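DNA damage response protein Rtt109, putative (Neosartorya fumigata, PDB 5ZB9) probably transfers acetyl groups from acetyl-CoA to lysine side chains of histone H3, in a reaction that depends on the histone chaperone Asf1. Local coordinates at residues A[119-122]-A[123-127]; A[127-130]-A[131-134]; A[221-224]-A[225-228]; A[295-298]-A[299-302]; A[302-305]-A[306-309]. All coordinates share one frame; numbering follows the deposited sequence.

Contact 1. Residues A[119-122]-A[123-127]; sequences FLSF and LVQTH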
loop_
_atom_site.group_PDB
_atom_site.type_symbol
_atom_site.label_atom_id
_atom_site.label_comp_id
_atom_site.label_asym_id
_atom_site.label_seq_id
_atom_site.Cartn_x
_atom_site.Cartn_y
_atom_site.Cartn_z
ATOM N N PHE A 119 3.307 -4.962 9.495
ATOM C CA PHE A 119 3.745 -5.466 8.191
ATOM C C PHE A 119 4.292 -4.339 7.298
ATOM O O PHE A 119 5.371 -4.469 6.720
ATOM C CB PHE A 119 2.594 -6.203 7.491
ATOM C CG PHE A 119 3.019 -7.020 6.298
ATOM C CD1 PHE A 119 4.147 -7.827 6.354
ATOM C CD2 PHE A 119 2.276 -6.995 5.123
ATOM C CE1 PHE A 119 4.534 -8.586 5.249
ATOM C CE2 PHE A 119 2.653 -7.744 4.021
ATOM C CZ PHE A 119 3.784 -8.540 4.082
ATOM N N LEU A 120 3.558 -3.234 7.197
ATOM C CA LEU A 120 4.026 -2.075 6.435
ATOM C C LEU A 120 5.317 -1.498 7.022
ATOM O O LEU A 120 6.269 -1.233 6.289
ATOM C CB LEU A 120 2.944 -0.999 6.381
ATOM C CG LEU A 120 1.709 -1.343 5.538
ATOM C CD1 LEU A 120 0.660 -0.249 5.606
ATOM C CD2 LEU A 120 2.117 -1.584 4.092
ATOM N N SER A 121 5.343 -1.311 8.340
ATOM C CA SER A 121 6.551 -0.877 9.040
ATOM C C SER A 121 7.741 -1.750 8.677
ATOM O O SER A 121 8.823 -1.258 8.356
ATOM C CB SER A 121 6.346 -0.917 10.556
ATOM O OG SER A 121 6.354 0.386 11.102
ATOM N N PHE A 122 7.519 -3.058 8.731
ATOM C CA PHE A 122 8.540 -4.037 8.397
ATOM C C PHE A 122 9.070 -3.841 6.984
ATOM O O PHE A 122 10.280 -3.821 6.773
ATOM C CB PHE A 122 7.974 -5.447 8.561
ATOM C CG PHE A 122 8.885 -6.525 8.069
ATOM C CD1 PHE A 122 9.996 -6.901 8.806
ATOM C CD2 PHE A 122 8.626 -7.178 6.881
ATOM C CE1 PHE A 122 10.836 -7.898 8.360
ATOM C CE2 PHE A 122 9.465 -8.177 6.435
ATOM C CZ PHE A 122 10.570 -8.534 7.178
ATOM N N LEU A 123 8.167 -3.683 6.016
ATOM C CA LEU A 123 8.579 -3.560 4.622
ATOM C C LEU A 123 9.299 -2.234 4.374
ATOM O O LEU A 123 10.186 -2.157 3.526
ATOM C CB LEU A 123 7.372 -3.702 3.688
ATOM C CG LEU A 123 6.641 -5.052 3.756
ATOM C CD1 LEU A 123 5.338 -5.028 2.963
ATOM C CD2 LEU A 123 7.539 -6.204 3.292
ATOM N N VAL A 124 8.927 -1.193 5.117
ATOM C CA VAL A 124 9.604 0.092 4.993
ATOM C C VAL A 124 11.042 0.012 5.508
ATOM O O VAL A 124 11.968 0.473 4.841
ATOM C CB VAL A 124 8.863 1.205 5.752
ATOM C CG1 VAL A 124 9.737 2.444 5.858
ATOM C CG2 VAL A 124 7.543 1.531 5.062
ATOM N N GLN A 125 11.224 -0.585 6.687
ATOM C CA GLN A 125 12.557 -0.748 7.271
ATOM C C GLN A 125 13.496 -1.509 6.348
ATOM O O GLN A 125 14.672 -1.178 6.247
ATOM C CB GLN A 125 12.483 -1.471 8.621
ATOM C CG GLN A 125 11.659 -0.739 9.680
ATOM C CD GLN A 125 11.416 -1.585 10.926
ATOM O OE1 GLN A 125 12.196 -2.486 11.241
ATOM N NE2 GLN A 125 10.326 -1.299 11.633
ATOM N N THR A 126 12.973 -2.518 5.662
ATOM C CA THR A 126 13.818 -3.422 4.891
ATOM C C THR A 126 13.961 -3.049 3.421
ATOM O O THR A 126 14.708 -3.698 2.700
ATOM C CB THR A 126 13.291 -4.874 4.956
ATOM O OG1 THR A 126 11.987 -4.934 4.377
ATOM C CG2 THR A 126 13.214 -5.364 6.389
ATOM N N HIS A 127 13.253 -2.024 2.961
ATOM C CA HIS A 127 13.334 -1.653 1.549
ATOM C C HIS A 127 13.775 -0.217 1.379
ATOM O O HIS A 127 14.005 0.251 0.264
ATOM C CB HIS A 127 11.995 -1.898 0.852
ATOM C CG HIS A 127 11.655 -3.347 0.746
ATOM N ND1 HIS A 127 11.918 -4.092 -0.383
ATOM C CD2 HIS A 127 11.138 -4.207 1.652
ATOM C CE1 HIS A 127 11.547 -5.343 -0.177
ATOM N NE2 HIS A 127 11.069 -5.439 1.050
#
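Leu-123 spreads its two methyl groups between two phenylalanines, Phe-119 one turn earlier and its neighbour Phe-122, on helix 111-127, the connecting helix of a beta-alpha-beta unit whose strands are 86-96 and 133-140. CD1 of Leu-123 lies over one face of the Phe-119 ring, 4.0 Å from its centroid and 14° off the normal, a CH-pi contact shifted a little toward the rim. The other methyl, CD2, turns to Phe-122 and meets its ring atom CD2 at 3.9 Å. With chi1 at -62°, CG stands anti to the carbonyl carbon and is swung back along the helix, 3.3 Å from the backbone O of Phe-119. A forked aliphatic chain suits this place because each branch can serve a different ring.

Phe-122 takes a different first torsion, with CG anti to the backbone N (chi1 172°), and there Thr-126 comes over one face: its CG2 is 4.3 Å from the centroid. Around these residues the helix is mostly buried. Phe-119 packs on Leu-57 and Val-78 of the sheet and meets His-27 edge-to-face, whereas Leu-120 faces Val-172 and Ile-176 of helix 162-177, its side chain about 8 Å from that of the CoA-binding Trp-168. Threonine serves twice near the helix end, offering a methyl to the ring and a hydroxyl to the backbone. The carbonyl of Phe-122 is thus gripped from opposite faces of its plane, by Thr-126 N at 3.2 Å and by Thr-126 OG1 at 3.1 Å.

Contact 2. Residues A[127-130]-A[131-134]; sequences HQRP and GVRL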
loop_
_atom_site.group_PDB
_atom_site.type_symbol
_atom_site.label_atom_id
_atom_site.label_comp_id
_atom_site.label_asym_id
_atom_site.label_seq_id
_atom_site.Cartn_x
_atom_site.Cartn_y
_atom_site.Cartn_z
ATOM N N HIS A 127 13.253 -2.024 2.961
ATOM C CA HIS A 127 13.334 -1.653 1.549
ATOM C C HIS A 127 13.775 -0.217 1.379
ATOM O O HIS A 127 14.005 0.251 0.264
ATOM C CB HIS A 127 11.995 -1.898 0.852
ATOM C CG HIS A 127 11.655 -3.347 0.746
ATOM N ND1 HIS A 127 11.918 -4.092 -0.383
ATOM C CD2 HIS A 127 11.138 -4.207 1.652
ATOM C CE1 HIS A 127 11.547 -5.343 -0.177
ATOM N NE2 HIS A 127 11.069 -5.439 1.050
ATOM N N GLN A 128 13.899 0.467 2.505
ATOM C CA GLN A 128 14.483 1.796 2.550
ATOM C C GLN A 128 15.912 1.783 2.005
ATOM O O GLN A 128 16.758 1.053 2.497
ATOM C CB GLN A 128 14.465 2.318 3.987
ATOM C CG GLN A 128 15.009 3.717 4.144
ATOM C CD GLN A 128 14.170 4.734 3.416
ATOM O OE1 GLN A 128 14.454 5.082 2.265
ATOM N NE2 GLN A 128 13.125 5.221 4.080
ATOM N N ARG A 129 16.171 2.581 0.977
ATOM C CA ARG A 129 17.520 2.728 0.439
ATOM C C ARG A 129 18.068 4.092 0.825
ATOM O O ARG A 129 17.311 5.058 0.897
ATOM C CB ARG A 129 17.530 2.575 -1.079
ATOM C CG ARG A 129 17.428 1.152 -1.577
ATOM C CD ARG A 129 17.421 1.135 -3.092
ATOM N NE ARG A 129 16.123 1.525 -3.623
ATOM C CZ ARG A 129 15.933 2.098 -4.808
ATOM N NH1 ARG A 129 16.966 2.376 -5.591
ATOM N NH2 ARG A 129 14.703 2.402 -5.205
ATOM N N PRO A 130 19.383 4.175 1.080
ATOM C CA PRO A 130 20.040 5.442 1.433
ATOM C C PRO A 130 19.890 6.501 0.348
ATOM O O PRO A 130 20.192 6.238 -0.819
ATOM C CB PRO A 130 21.509 5.044 1.592
ATOM C CG PRO A 130 21.479 3.584 1.883
ATOM C CD PRO A 130 20.319 3.038 1.115
ATOM N N GLY A 131 19.422 7.684 0.730
ATOM C CA GLY A 131 19.258 8.780 -0.206
ATOM C C GLY A 131 18.089 8.670 -1.177
ATOM O O GLY A 131 17.855 9.588 -1.960
ATOM N N VAL A 132 17.350 7.565 -1.134
ATOM C CA VAL A 132 16.232 7.365 -2.055
ATOM C C VAL A 132 14.872 7.538 -1.381
ATOM O O VAL A 132 14.556 6.850 -0.409
ATOM C CB VAL A 132 16.289 5.972 -2.699
ATOM C CG1 VAL A 132 15.059 5.740 -3.579
ATOM C CG2 VAL A 132 17.575 5.813 -3.497
ATOM N N ARG A 133 14.076 8.465 -1.905
ATOM C CA ARG A 133 12.714 8.687 -1.429
ATOM C C ARG A 133 11.890 7.391 -1.432
ATOM O O ARG A 133 11.964 6.596 -2.378
ATOM C CB ARG A 133 12.030 9.756 -2.289
ATOM C CG ARG A 133 10.650 10.156 -1.810
ATOM C CD ARG A 133 10.140 11.388 -2.535
ATOM N NE ARG A 133 10.693 12.618 -1.979
ATOM C CZ ARG A 133 11.345 13.536 -2.685
ATOM N NH1 ARG A 133 11.527 13.367 -3.989
ATOM N NH2 ARG A 133 11.812 14.625 -2.089
ATOM N N LEU A 134 11.132 7.169 -0.358
ATOM C CA LEU A 134 10.258 6.002 -0.251
ATOM C C LEU A 134 8.809 6.419 0.012
ATOM O O LEU A 134 8.536 7.314 0.819
ATOM C CB LEU A 134 10.736 5.061 0.853
ATOM C CG LEU A 134 9.963 3.743 0.988
ATOM C CD1 LEU A 134 10.906 2.638 1.402
ATOM C CD2 LEU A 134 8.802 3.841 1.981
HETATM O O HOH W 1 14.158 4.110 -0.306
#
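Arg-129 and Val-132 are the end residues of a type II beta turn that carries the chain from helix 111-127 into strand 133-140, and their side chains lie against each other. The arginine touches valine first at its root, where CB is 4.0 Å from Val-132 CB. The chain then bends at chi3 (-77°), which lays the guanidinium back over the valine. CZ is 3.9 Å from Val-132 CG1, and NH2 comes to 3.7 Å of the same methyl, which sits over one face of the group, toward its rim; NH1 lies 4.1 Å from the other methyl, Val-132 CG2. At the tip NH2 turns to partners outside the turn, donating to the backbone O of Thr-83 and to Thr-87 OG1.

The turn itself is closed by Val-132 N donating to Arg-129 O at 3.2 Å, from well above the carbonyl plane. Pro-130 has its phi fixed by its ring, as the first corner of a type II turn requires, and Gly-131 takes the positive phi (74°) of the second. Farther in, a water bridges the two arms, accepting from Arg-129 N and donating to Val-132 O, each at 2.8 Å. Leu-134 CD1 packs on Gln-128 CA at 3.8 Å. The chemistry is divided by direction: the arginine spends N-H groups on hydrogen bonds to the 83-87 region while a flat face rests on a methyl, and water satisfies backbone groups that the arms do not join directly.

Contact 3. Residues A[221-224]-A[225-228]; sequences FPIT and ARSD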
loop_
_atom_site.group_PDB
_atom_site.type_symbol
_atom_site.label_atom_id
_atom_site.label_comp_id
_atom_site.label_asym_id
_atom_site.label_seq_id
_atom_site.Cartn_x
_atom_site.Cartn_y
_atom_site.Cartn_z
ATOM N N PHE A 221 -8.670 12.558 8.970
ATOM C CA PHE A 221 -7.370 12.554 9.640
ATOM C C PHE A 221 -7.478 11.975 11.053
ATOM O O PHE A 221 -8.492 12.153 11.715
ATOM C CB PHE A 221 -6.780 13.975 9.717
ATOM C CG PHE A 221 -6.457 14.595 8.376
ATOM C CD1 PHE A 221 -6.517 13.856 7.204
ATOM C CD2 PHE A 221 -6.082 15.933 8.297
ATOM C CE1 PHE A 221 -6.214 14.441 5.984
ATOM C CE2 PHE A 221 -5.780 16.522 7.077
ATOM C CZ PHE A 221 -5.842 15.781 5.925
ATOM N N PRO A 222 -6.424 11.298 11.531
ATOM C CA PRO A 222 -6.403 10.843 12.931
ATOM C C PRO A 222 -6.417 12.025 13.915
ATOM O O PRO A 222 -5.932 13.102 13.568
ATOM C CB PRO A 222 -5.086 10.065 13.038
ATOM C CG PRO A 222 -4.624 9.849 11.628
ATOM C CD PRO A 222 -5.191 10.947 10.808
ATOM N N ILE A 223 -6.939 11.822 15.123
ATOM C CA ILE A 223 -7.072 12.914 16.094
ATOM C C ILE A 223 -5.709 13.484 16.512
ATOM O O ILE A 223 -5.610 14.636 16.941
ATOM C CB ILE A 223 -7.874 12.461 17.353
ATOM C CG1 ILE A 223 -8.104 13.635 18.320
ATOM C CG2 ILE A 223 -7.198 11.290 18.051
ATOM C CD1 ILE A 223 -8.765 14.860 17.676
ATOM N N THR A 224 -4.653 12.698 16.342
ATOM C CA THR A 224 -3.299 13.204 16.550
ATOM C C THR A 224 -3.001 14.492 15.762
ATOM O O THR A 224 -2.173 15.299 16.181
ATOM C CB THR A 224 -2.250 12.148 16.167
ATOM O OG1 THR A 224 -2.498 11.688 14.833
ATOM C CG2 THR A 224 -2.317 10.966 17.112
ATOM N N ALA A 225 -3.681 14.689 14.635
ATOM C CA ALA A 225 -3.425 15.844 13.774
ATOM C C ALA A 225 -3.907 17.151 14.399
ATOM O O ALA A 225 -3.501 18.241 13.974
ATOM C CB ALA A 225 -4.076 15.651 12.410
ATOM N N ARG A 226 -4.770 17.044 15.402
ATOM C CA ARG A 226 -5.300 18.224 16.066
ATOM C C ARG A 226 -4.192 19.010 16.767
ATOM O O ARG A 226 -4.237 20.242 16.837
ATOM C CB ARG A 226 -6.388 17.833 17.069
ATOM C CG ARG A 226 -7.285 18.994 17.486
ATOM C CD ARG A 226 -8.351 18.546 18.468
ATOM N NE ARG A 226 -7.764 17.740 19.533
ATOM C CZ ARG A 226 -8.453 17.203 20.534
ATOM N NH1 ARG A 226 -9.767 17.392 20.615
ATOM N NH2 ARG A 226 -7.825 16.477 21.449
ATOM N N SER A 227 -3.188 18.294 17.259
ATOM C CA SER A 227 -2.154 18.911 18.078
ATOM C C SER A 227 -0.831 19.171 17.344
ATOM O O SER A 227 0.123 19.659 17.950
ATOM C CB SER A 227 -1.893 18.046 19.314
ATOM O OG SER A 227 -1.511 16.739 18.944
ATOM N N ASP A 228 -0.764 18.854 16.057
ATOM C CA ASP A 228 0.402 19.229 15.263
ATOM C C ASP A 228 0.378 20.735 15.057
ATOM O O ASP A 228 -0.694 21.323 14.929
ATOM C CB ASP A 228 0.421 18.500 13.917
ATOM C CG ASP A 228 0.509 16.988 14.069
ATOM O OD1 ASP A 228 1.402 16.500 14.795
ATOM O OD2 ASP A 228 -0.321 16.284 13.465
#
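Ile-223 and Arg-226 run side by side on the surface, and the first kind of interaction is their side-chain packing, an aliphatic methyl over a flat cation. The isoleucine methyl CD1 sits 3.5 Å above the plane of the guanidinium, toward its rim, and is 3.6 Å from Arg-226 NE and 3.7 Å from CZ. Two bends bring them together: CG1 of Ile-223 leaves anti to the backbone N and turns at chi2, while the arginine is extended until chi3 (48°) brings its flat end round. The apolar touch belongs to Phe-221, which turns its CB toward Ala-225 and meets that CB at 4.2 Å. A bare methyl fits here close to the backbone, Ala-225 CB lying 3.4 Å from Pro-222 O.

Hydrogen bonds between backbone groups form the second kind. Ala-225 N donates to Pro-222 O at 3.0 Å and Arg-226 N to Ile-223 O at 3.0 Å, both from above the carbonyl plane. Ser-227 N reaches Thr-224 O only weakly. Repeated bonds to the third residue back wind the chain into successive turns, with Pro-222 at the head, where the lack of an N-H probably costs little.

The third kind is made by polar side chains with partners outside the turns. Thr-224 OG1 is hydrogen-bonded to Asp-174 OD2, and Asp-228 OD1 makes a salt bridge with Arg-178. In the chain the turns come after helix 214-218 and before strand 235-236; in space Phe-221 meets Trp-235 and Pro-222 rests on helix 162-177, about 5 Å between its side chain and that of the CoA-binding Arg-171.

Contact 4. Residues A[295-298]-A[299-302]; sequences KSLA and QFWE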
loop_
_atom_site.group_PDB
_atom_site.type_symbol
_atom_site.label_atom_id
_atom_site.label_comp_id
_atom_site.label_asym_id
_atom_site.label_seq_id
_atom_site.Cartn_x
_atom_site.Cartn_y
_atom_site.Cartn_z
ATOM N N LYS A 295 -7.768 18.462 -18.920
ATOM C CA LYS A 295 -6.638 19.270 -19.390
ATOM C C LYS A 295 -5.545 19.523 -18.356
ATOM O O LYS A 295 -4.445 19.946 -18.706
ATOM C CB LYS A 295 -7.150 20.617 -19.912
ATOM C CG LYS A 295 -8.074 20.501 -21.119
ATOM C CD LYS A 295 -7.363 19.806 -22.270
ATOM C CE LYS A 295 -8.242 19.695 -23.509
ATOM N NZ LYS A 295 -7.435 19.208 -24.672
ATOM N N SER A 296 -5.839 19.273 -17.088
ATOM C CA SER A 296 -4.854 19.474 -16.036
ATOM C C SER A 296 -4.999 18.451 -14.920
ATOM O O SER A 296 -6.010 17.739 -14.832
ATOM C CB SER A 296 -4.986 20.868 -15.449
ATOM O OG SER A 296 -6.156 20.945 -14.655
ATOM N N LEU A 297 -3.990 18.397 -14.054
ATOM C CA LEU A 297 -4.022 17.513 -12.898
ATOM C C LEU A 297 -5.157 17.904 -11.951
ATOM O O LEU A 297 -5.879 17.046 -11.443
ATOM C CB LEU A 297 -2.678 17.543 -12.175
ATOM C CG LEU A 297 -2.489 16.530 -11.051
ATOM C CD1 LEU A 297 -2.950 15.143 -11.493
ATOM C CD2 LEU A 297 -1.035 16.514 -10.621
ATOM N N ALA A 298 -5.318 19.205 -11.729
ATOM C CA ALA A 298 -6.415 19.720 -10.912
ATOM C C ALA A 298 -7.767 19.247 -11.435
ATOM O O ALA A 298 -8.664 18.902 -10.666
ATOM C CB ALA A 298 -6.371 21.245 -10.872
ATOM N N GLN A 299 -7.901 19.228 -12.755
ATOM C CA GLN A 299 -9.161 18.867 -13.386
ATOM C C GLN A 299 -9.379 17.350 -13.341
ATOM O O GLN A 299 -10.517 16.874 -13.323
ATOM C CB GLN A 299 -9.187 19.383 -14.822
ATOM C CG GLN A 299 -10.574 19.551 -15.400
ATOM C CD GLN A 299 -10.559 19.975 -16.868
ATOM O OE1 GLN A 299 -9.514 20.353 -17.419
ATOM N NE2 GLN A 299 -11.727 19.906 -17.510
ATOM N N PHE A 300 -8.283 16.596 -13.316
ATOM C CA PHE A 300 -8.351 15.148 -13.132
ATOM C C PHE A 300 -8.988 14.790 -11.782
ATOM O O PHE A 300 -9.890 13.955 -11.728
ATOM C CB PHE A 300 -6.947 14.526 -13.256
ATOM C CG PHE A 300 -6.893 13.051 -12.934
ATOM C CD1 PHE A 300 -7.202 12.103 -13.897
ATOM C CD2 PHE A 300 -6.523 12.613 -11.668
ATOM C CE1 PHE A 300 -7.158 10.749 -13.603
ATOM C CE2 PHE A 300 -6.475 11.260 -11.369
ATOM C CZ PHE A 300 -6.790 10.328 -12.338
ATOM N N TRP A 301 -8.539 15.422 -10.698
ATOM C CA TRP A 301 -9.102 15.119 -9.380
ATOM C C TRP A 301 -10.565 15.560 -9.287
ATOM O O TRP A 301 -11.381 14.902 -8.629
ATOM C CB TRP A 301 -8.286 15.764 -8.250
ATOM C CG TRP A 301 -6.894 15.211 -8.108
ATOM C CD1 TRP A 301 -5.728 15.908 -8.205
ATOM C CD2 TRP A 301 -6.523 13.844 -7.863
ATOM N NE1 TRP A 301 -4.653 15.066 -8.035
ATOM C CE2 TRP A 301 -5.112 13.794 -7.828
ATOM C CE3 TRP A 301 -7.244 12.661 -7.671
ATOM C CZ2 TRP A 301 -4.409 12.608 -7.609
ATOM C CZ3 TRP A 301 -6.545 11.482 -7.455
ATOM C CH2 TRP A 301 -5.142 11.467 -7.425
ATOM N N GLU A 302 -10.901 16.664 -9.946
ATOM C CA GLU A 302 -12.281 17.124 -9.941
ATOM C C GLU A 302 -13.167 16.129 -10.658
ATOM O O GLU A 302 -14.229 15.759 -10.162
ATOM C CB GLU A 302 -12.418 18.492 -10.595
ATOM C CG GLU A 302 -13.819 19.063 -10.443
ATOM C CD GLU A 302 -14.146 20.139 -11.469
ATOM O OE1 GLU A 302 -13.219 20.597 -12.186
ATOM O OE2 GLU A 302 -15.342 20.512 -11.564
#
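Gln-299 points the same way as Lys-295 and lies alongside it at the beginning of helix 297-304. Its CG is anti to the backbone N (chi1 -158°) and the chain stays extended beyond, which carries the amide back past the helix end. There OE1 accepts from Lys-295 N at 3.0 Å, the donor standing above the plane of the side-chain carbonyl, and also lies 3.4 Å from Lys-295 CB. The rest of the lysine departs from the glutamine, and its NZ bonds to the backbone O of Trp-291.

Ser-296 is the N-cap. Its OG reaches across to Gln-299 N at 3.1 Å, a role suited to serine because its hydroxyl is short enough to replace the carbonyl that an earlier turn would supply. Since the side chain of Gln-299 receives the N-H of Lys-295 and not that of the cap residue itself, the pair falls short of a classical capping box.

On another side of the helix Leu-297 and Trp-301 also lie side by side, Leu-297 CD1 being 3.9 Å from Trp-301 NE1. Between these two in sequence, Phe-300 sets its CD2 over the centre of one face of the indole, 4.0 Å above the plane. The same ring meets Phe-267 and packs on Leu-268 and Leu-271 of helix 266-272, and it is buried. Polar chains are therefore spent on one first-turn N-H, that of Gln-299, which probably lacks a carbonyl from an earlier turn, and on the N-H of Lys-295 just before the helix, while the apolar ones pack alongside or against the neighbouring helix.

Contact 5. Residues A[302-305]-A[306-309]; sequences EMMS and FRQE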
loop_
_atom_site.group_PDB
_atom_site.type_symbol
_atom_site.label_atom_id
_atom_site.label_comp_id
_atom_site.label_asym_id
_atom_site.label_seq_id
_atom_site.Cartn_x
_atom_site.Cartn_y
_atom_site.Cartn_z
ATOM N N GLU A 302 -10.901 16.664 -9.946
ATOM C CA GLU A 302 -12.281 17.124 -9.941
ATOM C C GLU A 302 -13.167 16.129 -10.658
ATOM O O GLU A 302 -14.229 15.759 -10.162
ATOM C CB GLU A 302 -12.418 18.492 -10.595
ATOM C CG GLU A 302 -13.819 19.063 -10.443
ATOM C CD GLU A 302 -14.146 20.139 -11.469
ATOM O OE1 GLU A 302 -13.219 20.597 -12.186
ATOM O OE2 GLU A 302 -15.342 20.512 -11.564
ATOM N N MET A 303 -12.726 15.680 -11.825
ATOM C CA MET A 303 -13.545 14.769 -12.617
ATOM C C MET A 303 -13.551 13.352 -12.038
ATOM O O MET A 303 -14.450 12.564 -12.337
ATOM C CB MET A 303 -13.070 14.762 -14.070
ATOM C CG MET A 303 -13.304 16.085 -14.796
ATOM S SD MET A 303 -15.062 16.528 -14.903
ATOM C CE MET A 303 -15.155 17.846 -13.702
ATOM N N MET A 304 -12.557 13.028 -11.208
ATOM C CA MET A 304 -12.572 11.752 -10.492
ATOM C C MET A 304 -13.834 11.649 -9.657
ATOM O O MET A 304 -14.445 10.589 -9.577
ATOM C CB MET A 304 -11.344 11.593 -9.589
ATOM C CG MET A 304 -10.338 10.543 -10.057
ATOM S SD MET A 304 -11.019 8.889 -10.297
ATOM C CE MET A 304 -11.231 8.332 -8.615
ATOM N N SER A 305 -14.232 12.768 -9.055
ATOM C CA SER A 305 -15.391 12.794 -8.171
ATOM C C SER A 305 -16.712 12.470 -8.861
ATOM O O SER A 305 -17.723 12.303 -8.182
ATOM C CB SER A 305 -15.515 14.158 -7.502
ATOM O OG SER A 305 -15.977 15.115 -8.428
ATOM N N PHE A 306 -16.713 12.387 -10.194
ATOM C CA PHE A 306 -17.931 12.049 -10.935
ATOM C C PHE A 306 -17.916 10.626 -11.474
ATOM O O PHE A 306 -18.889 10.166 -12.062
ATOM C CB PHE A 306 -18.152 13.038 -12.082
ATOM C CG PHE A 306 -18.407 14.439 -11.615
ATOM C CD1 PHE A 306 -17.390 15.378 -11.613
ATOM C CD2 PHE A 306 -19.656 14.805 -11.141
ATOM C CE1 PHE A 306 -17.617 16.663 -11.172
ATOM C CE2 PHE A 306 -19.891 16.089 -10.695
ATOM C CZ PHE A 306 -18.870 17.019 -10.710
ATOM N N ARG A 307 -16.807 9.934 -11.268
ATOM C CA ARG A 307 -16.698 8.538 -11.638
ATOM C C ARG A 307 -17.572 7.690 -10.724
ATOM O O ARG A 307 -17.965 8.133 -9.658
ATOM C CB ARG A 307 -15.242 8.086 -11.564
ATOM C CG ARG A 307 -14.316 8.882 -12.462
ATOM C CD ARG A 307 -14.451 8.426 -13.895
ATOM N NE ARG A 307 -13.935 7.076 -14.076
ATOM C CZ ARG A 307 -13.887 6.456 -15.246
ATOM N NH1 ARG A 307 -14.333 7.074 -16.334
ATOM N NH2 ARG A 307 -13.399 5.221 -15.331
ATOM N N GLN A 308 -17.859 6.464 -11.144
ATOM C CA GLN A 308 -18.747 5.590 -10.402
ATOM C C GLN A 308 -18.282 5.374 -8.953
ATOM O O GLN A 308 -19.093 5.377 -8.027
ATOM C CB GLN A 308 -18.873 4.250 -11.129
ATOM C CG GLN A 308 -20.009 3.371 -10.633
ATOM C CD GLN A 308 -19.628 2.535 -9.417
ATOM O OE1 GLN A 308 -18.530 1.967 -9.353
ATOM N NE2 GLN A 308 -20.534 2.460 -8.443
ATOM N N GLU A 309 -16.979 5.207 -8.758
ATOM C CA GLU A 309 -16.436 4.937 -7.434
ATOM C C GLU A 309 -16.523 6.148 -6.481
ATOM O O GLU A 309 -16.309 6.014 -5.269
ATOM C CB GLU A 309 -14.982 4.466 -7.549
ATOM C CG GLU A 309 -14.781 3.186 -8.378
ATOM C CD GLU A 309 -14.429 3.454 -9.847
ATOM O OE1 GLU A 309 -14.829 4.510 -10.395
ATOM O OE2 GLU A 309 -13.744 2.596 -10.453
#
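Phe-306 N and Arg-307 N each donate to the carbonyl three residues back, Met-303 O at 3.1 Å and Met-304 O at 3.0 Å, and the second bond closes a type I beta turn from Met-304 to Arg-307 near the end of helix 297-304. Both donors stand well above the carbonyl planes, as the tight curl of the chain demands.

Met-303 and Phe-306 make a Met-aromatic contact beside this turn. The sulfur is 5.2 Å from the ring centroid and oblique to it, 58° off the normal, and the closer touch is by the methyl, with Met-303 CE 3.7 Å from Phe-306 CE1. Bends at chi2 and chi3 of the methionine fold it back toward the ring, and its flexible thioether suits such a fit to an exposed phenyl. Met-304 goes another way, its SD meeting Arg-307 CG at 3.9 Å. Beyond that point the arginine reaches for a salt bridge with Asp-270 of helix 266-272, whose Phe-267 also touches both methionines and the arginine.

Serine suits position 305 because a short hydroxyl can turn back to a carbonyl of the preceding turn. Ser-305 OG donates to Glu-302 O at 2.5 Å, short as modelled, and that carbonyl also accepts from Ser-305 N. With chi1 near 74° OG stands between the backbone N and the carbonyl carbon and comes over one face of the phenyl, 3.5 Å from Phe-306 CD1.

Overall arrangement
Contact 1 is the buried member of the set, with Phe-119 and Leu-123 on the sheet and Leu-120 on helix 162-177. It passes directly into contact 2 through the shared His-127, and Val-124 CG2 touches Leu-134 CD2 at 4.1 Å; contact 2 is partly buried and relies on a turn, a water and an arginine. Contacts 4 and 5 open and close helix 297-304, sharing Glu-302, and both lie at the surface on the side of the chain's centre opposite contact 1, with centres about 32 Å from it. Contact 3, also superficial, touches none of the others; like contact 1 it packs on helix 162-177, but with polar bonds as well.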